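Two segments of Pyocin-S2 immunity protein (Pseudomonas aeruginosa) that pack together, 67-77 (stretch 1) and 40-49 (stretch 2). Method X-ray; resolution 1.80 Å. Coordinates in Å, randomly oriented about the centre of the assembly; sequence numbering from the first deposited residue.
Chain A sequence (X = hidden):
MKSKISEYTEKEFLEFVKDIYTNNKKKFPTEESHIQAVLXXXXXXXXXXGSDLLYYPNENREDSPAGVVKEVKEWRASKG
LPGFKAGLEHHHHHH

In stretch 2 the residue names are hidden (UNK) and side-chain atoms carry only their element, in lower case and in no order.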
# COMPACT_ATOMS: atom_id res chain seq x y z
N GLY A 67 -11.59 -7.45 -13.93
CA GLY A 67 -12.65 -6.82 -13.17
C GLY A 67 -12.46 -5.34 -13.15
O GLY A 67 -13.40 -4.59 -13.28
N VAL A 68 -11.21 -4.91 -13.03
CA VAL A 68 -10.89 -3.49 -12.97
C VAL A 68 -11.22 -2.85 -14.30
O VAL A 68 -11.87 -1.77 -14.38
CB VAL A 68 -9.40 -3.23 -12.65
CG1 VAL A 68 -9.06 -1.76 -12.90
CG2 VAL A 68 -9.09 -3.68 -11.25
N VAL A 69 -10.79 -3.48 -15.37
CA VAL A 69 -10.99 -2.90 -16.71
C VAL A 69 -12.44 -2.77 -17.05
O VAL A 69 -12.85 -1.78 -17.61
CB VAL A 69 -10.31 -3.73 -17.79
CG1 VAL A 69 -10.62 -3.17 -19.15
CG2 VAL A 69 -8.78 -3.63 -17.58
N LYS A 70 -13.20 -3.83 -16.82
CA LYS A 70 -14.62 -3.83 -17.06
C LYS A 70 -15.30 -2.73 -16.27
O LYS A 70 -16.18 -2.06 -16.83
CB LYS A 70 -15.22 -5.16 -16.71
CG LYS A 70 -16.70 -5.27 -17.07
CD LYS A 70 -17.30 -6.48 -16.34
CE LYS A 70 -18.77 -6.62 -16.64
NZ LYS A 70 -19.16 -8.03 -16.49
N GLU A 71 -14.92 -2.55 -14.98
CA GLU A 71 -15.56 -1.52 -14.18
C GLU A 71 -15.30 -0.13 -14.80
O GLU A 71 -16.16 0.73 -14.92
CB GLU A 71 -15.13 -1.54 -12.73
CG GLU A 71 -15.87 -0.46 -11.94
CD GLU A 71 -15.87 -0.61 -10.44
OE1 GLU A 71 -15.31 -1.56 -9.84
OE2 GLU A 71 -16.54 0.27 -9.84
N VAL A 72 -14.05 0.09 -15.18
CA VAL A 72 -13.65 1.32 -15.77
C VAL A 72 -14.38 1.51 -17.10
O VAL A 72 -14.97 2.59 -17.34
CB VAL A 72 -12.14 1.38 -16.04
CG1 VAL A 72 -11.79 2.55 -16.90
CG2 VAL A 72 -11.38 1.45 -14.74
N LYS A 73 -14.33 0.51 -17.97
CA LYS A 73 -14.97 0.64 -19.28
C LYS A 73 -16.49 1.01 -19.16
O LYS A 73 -17.00 1.92 -19.91
CB LYS A 73 -14.85 -0.68 -20.00
CG LYS A 73 -15.48 -0.80 -21.36
CD LYS A 73 -15.20 -2.13 -22.02
CE LYS A 73 -15.64 -2.04 -23.47
NZ LYS A 73 -15.51 -3.41 -24.01
N GLU A 74 -17.17 0.32 -18.26
CA GLU A 74 -18.62 0.44 -18.15
C GLU A 74 -18.96 1.74 -17.52
O GLU A 74 -19.92 2.38 -17.94
CB GLU A 74 -19.20 -0.73 -17.41
CG GLU A 74 -19.20 -2.04 -18.19
CD GLU A 74 -19.92 -3.19 -17.45
OE1 GLU A 74 -20.58 -2.95 -16.38
OE2 GLU A 74 -19.87 -4.33 -17.98
N TRP A 75 -18.18 2.17 -16.54
CA TRP A 75 -18.38 3.49 -15.93
C TRP A 75 -18.19 4.66 -16.93
O TRP A 75 -19.06 5.54 -17.07
CB TRP A 75 -17.50 3.68 -14.71
CG TRP A 75 -17.61 5.07 -14.10
CD1 TRP A 75 -18.54 5.47 -13.25
CD2 TRP A 75 -16.81 6.23 -14.37
NE1 TRP A 75 -18.38 6.76 -12.93
CE2 TRP A 75 -17.32 7.27 -13.60
CE3 TRP A 75 -15.67 6.46 -15.13
CZ2 TRP A 75 -16.76 8.55 -13.57
CZ3 TRP A 75 -15.12 7.73 -15.14
CH2 TRP A 75 -15.67 8.77 -14.33
N ARG A 76 -17.13 4.63 -17.73
CA ARG A 76 -16.87 5.73 -18.68
C ARG A 76 -17.94 5.72 -19.74
O ARG A 76 -18.34 6.79 -20.18
CB ARG A 76 -15.48 5.64 -19.34
CG ARG A 76 -14.29 5.77 -18.40
CD ARG A 76 -12.94 5.61 -19.11
NE ARG A 76 -12.69 6.65 -20.11
CZ ARG A 76 -12.34 7.91 -19.88
NH1 ARG A 76 -12.04 8.36 -18.68
NH2 ARG A 76 -12.23 8.72 -20.93
N ALA A 77 -18.35 4.55 -20.22
CA ALA A 77 -19.45 4.44 -21.22
C ALA A 77 -20.74 5.07 -20.68
O ALA A 77 -21.49 5.78 -21.41
CB ALA A 77 -19.73 3.00 -21.62
N UNK A 40 -0.55 7.38 -12.46
CA UNK A 40 -0.94 7.39 -13.87
C UNK A 40 -2.31 6.69 -14.13
O UNK A 40 -3.11 7.22 -14.89
c UNK A 40 0.14 6.78 -14.77
c UNK A 40 1.31 7.72 -14.98
o UNK A 40 2.30 6.63 -16.93
o UNK A 40 3.69 7.40 -15.39
c UNK A 40 2.51 7.18 -15.81
N UNK A 41 -2.53 5.51 -13.53
CA UNK A 41 -3.80 4.81 -13.60
C UNK A 41 -4.94 5.72 -13.16
O UNK A 41 -5.96 5.79 -13.85
c UNK A 41 -5.02 2.82 -12.57
c UNK A 41 -6.67 1.21 -13.33
c UNK A 41 -6.98 2.31 -11.25
c UNK A 41 -7.44 1.42 -12.19
c UNK A 41 -3.74 3.54 -12.75
c UNK A 41 -5.47 1.91 -13.53
c UNK A 41 -5.78 3.01 -11.44
N UNK A 42 -4.79 6.32 -12.02
CA UNK A 42 -5.89 7.18 -11.45
C UNK A 42 -6.23 8.29 -12.42
O UNK A 42 -7.42 8.56 -12.73
c UNK A 42 -5.42 7.81 -10.15
c UNK A 42 -5.41 6.86 -9.00
c UNK A 42 -4.76 8.73 -7.39
n UNK A 42 -5.98 8.81 -6.53
c UNK A 42 -4.55 7.31 -7.83
N UNK A 43 -5.18 8.91 -12.96
CA UNK A 43 -5.34 9.94 -14.01
C UNK A 43 -6.01 9.45 -15.29
O UNK A 43 -6.90 10.09 -15.84
c UNK A 43 -3.51 11.74 -13.62
c UNK A 43 -3.98 10.55 -14.43
c UNK A 43 -2.99 12.90 -14.50
c UNK A 43 -2.05 12.53 -15.67
n UNK A 43 -0.66 12.14 -15.27
N UNK A 44 -5.55 8.32 -15.79
CA UNK A 44 -6.10 7.82 -17.03
C UNK A 44 -7.60 7.47 -16.93
O UNK A 44 -8.35 7.74 -17.87
c UNK A 44 -4.33 6.42 -18.53
c UNK A 44 -2.98 6.08 -17.94
c UNK A 44 -4.25 7.62 -19.46
c UNK A 44 -5.40 6.54 -17.47
N UNK A 45 -8.01 6.79 -15.84
CA UNK A 45 -9.38 6.25 -15.79
C UNK A 45 -10.35 7.39 -15.52
O UNK A 45 -11.50 7.30 -15.96
c UNK A 45 -8.73 3.95 -14.83
c UNK A 45 -9.59 5.25 -14.67
o UNK A 45 -9.18 5.86 -13.46
N UNK A 46 -9.91 8.40 -14.77
CA UNK A 46 -10.81 9.45 -14.30
C UNK A 46 -11.90 8.91 -13.38
O UNK A 46 -12.86 9.62 -13.09
c UNK A 46 -10.92 11.55 -17.61
o UNK A 46 -10.49 12.70 -17.84
o UNK A 46 -11.69 10.94 -18.40
c UNK A 46 -10.39 10.89 -16.32
c UNK A 46 -11.45 10.25 -15.45
N UNK A 47 -11.72 7.71 -12.86
CA UNK A 47 -12.76 7.09 -12.10
C UNK A 47 -12.70 7.59 -10.66
O UNK A 47 -11.62 7.67 -10.03
c UNK A 47 -13.77 4.86 -11.64
c UNK A 47 -14.71 4.12 -12.24
c UNK A 47 -15.08 4.04 -10.10
n UNK A 47 -14.01 4.75 -10.30
n UNK A 47 -15.51 3.60 -11.26
c UNK A 47 -12.61 5.61 -12.18
N UNK A 48 -13.85 7.84 -10.07
CA UNK A 48 -13.82 8.38 -8.72
C UNK A 48 -13.35 7.43 -7.59
O UNK A 48 -13.03 7.90 -6.54
c UNK A 48 -15.29 8.82 -8.51
c UNK A 48 -15.23 7.86 -10.63
c UNK A 48 -16.04 8.01 -9.41
N UNK A 49 -13.27 6.13 -7.81
CA UNK A 49 -12.68 5.22 -6.81
C UNK A 49 -11.13 5.20 -6.89
O UNK A 49 -10.54 4.63 -6.00
c UNK A 49 -13.20 3.79 -7.00
o UNK A 49 -14.65 3.74 -6.94
O HOH W 1 -12.45 11.90 -20.57
O HOH W 2 -17.94 2.06 -11.22

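Position 40, on a helix that begins earlier in the chain, carries three carbons, the third bearing two oxygens; the chain lies out of reach of stretch 1, and its carboxylate and length make it Glu40. Position 41 has one carbon followed by a ring of six carbons with no hydroxyl, and the far ring carbon lies 3.6 Å from Val68 CG1; this is Phe41, whose CZ reaches the other helix with the valine at the edge of the ring. Positions 42 and 43 each hold four carbons in a row ending in nitrogen, and neither touches stretch 1; they are Lys42 and Lys43. Position 44 has four carbons forked at the second, the pattern of leucine; the CA-to-CB bond of Leu44 points sideways, and its side chain comes no nearer to stretch 1 than 7.0 Å, from CB to Arg76 NH1.

At position 45 a single carbon bears one oxygen and one carbon. The carbon branch lies against Val72, and the oxygen is 3.2 Å from the carbonyl O of position 41, as expected of a threonine hydroxyl near the end of a helix. In Thr45, CG2 is 3.6 Å from Val72 CG2, and OG1 donates to Phe41 O. Position 46 shows three carbons and a terminal pair of oxygens, one of them 2.6 Å from Arg76 NH1: a glutamate, Glu46. With positive phi, it is the first residue to leave the helix.

Position 47 has one carbon and a five-membered ring of three carbons and two nitrogens, with a ring carbon 3.6 Å from Trp75 CG, hence histidine. The edge of His47, with this carbon as CD2, points toward the face of Trp75, while the backbone NH of His47 donates to Thr45 OG1 (N to OG1, 3.2 Å). Position 48 closes three carbons onto its own backbone nitrogen, one of them 3.4 Å from Trp75 CZ2, and is therefore Pro48; its CD packs over the same indole face. Position 49, one carbon and one oxygen without contact to stretch 1, is Ser49, whose N donates to His47 ND1 at 2.9 Å.

The contact thus combines apolar packing between the helices with a polar clamp where the second helix ends. Arg76 NH1 donates both to Thr45 O (3.0 Å) and to Glu46 OE2 (2.6 Å), the latter within a salt bridge, so one guanidinium nitrogen grips backbone and carboxylate together. A water joins Glu46 OE2 to Arg76 NH2. Another links His47 NE2 to Glu71 OE2, bridging atoms 3.8 Å apart. Between these polar groups, Trp75 offers one face to His47 and Pro48, securing the turn against the first helix.

Stretch 2 (40-49) EFKKLTEHPS
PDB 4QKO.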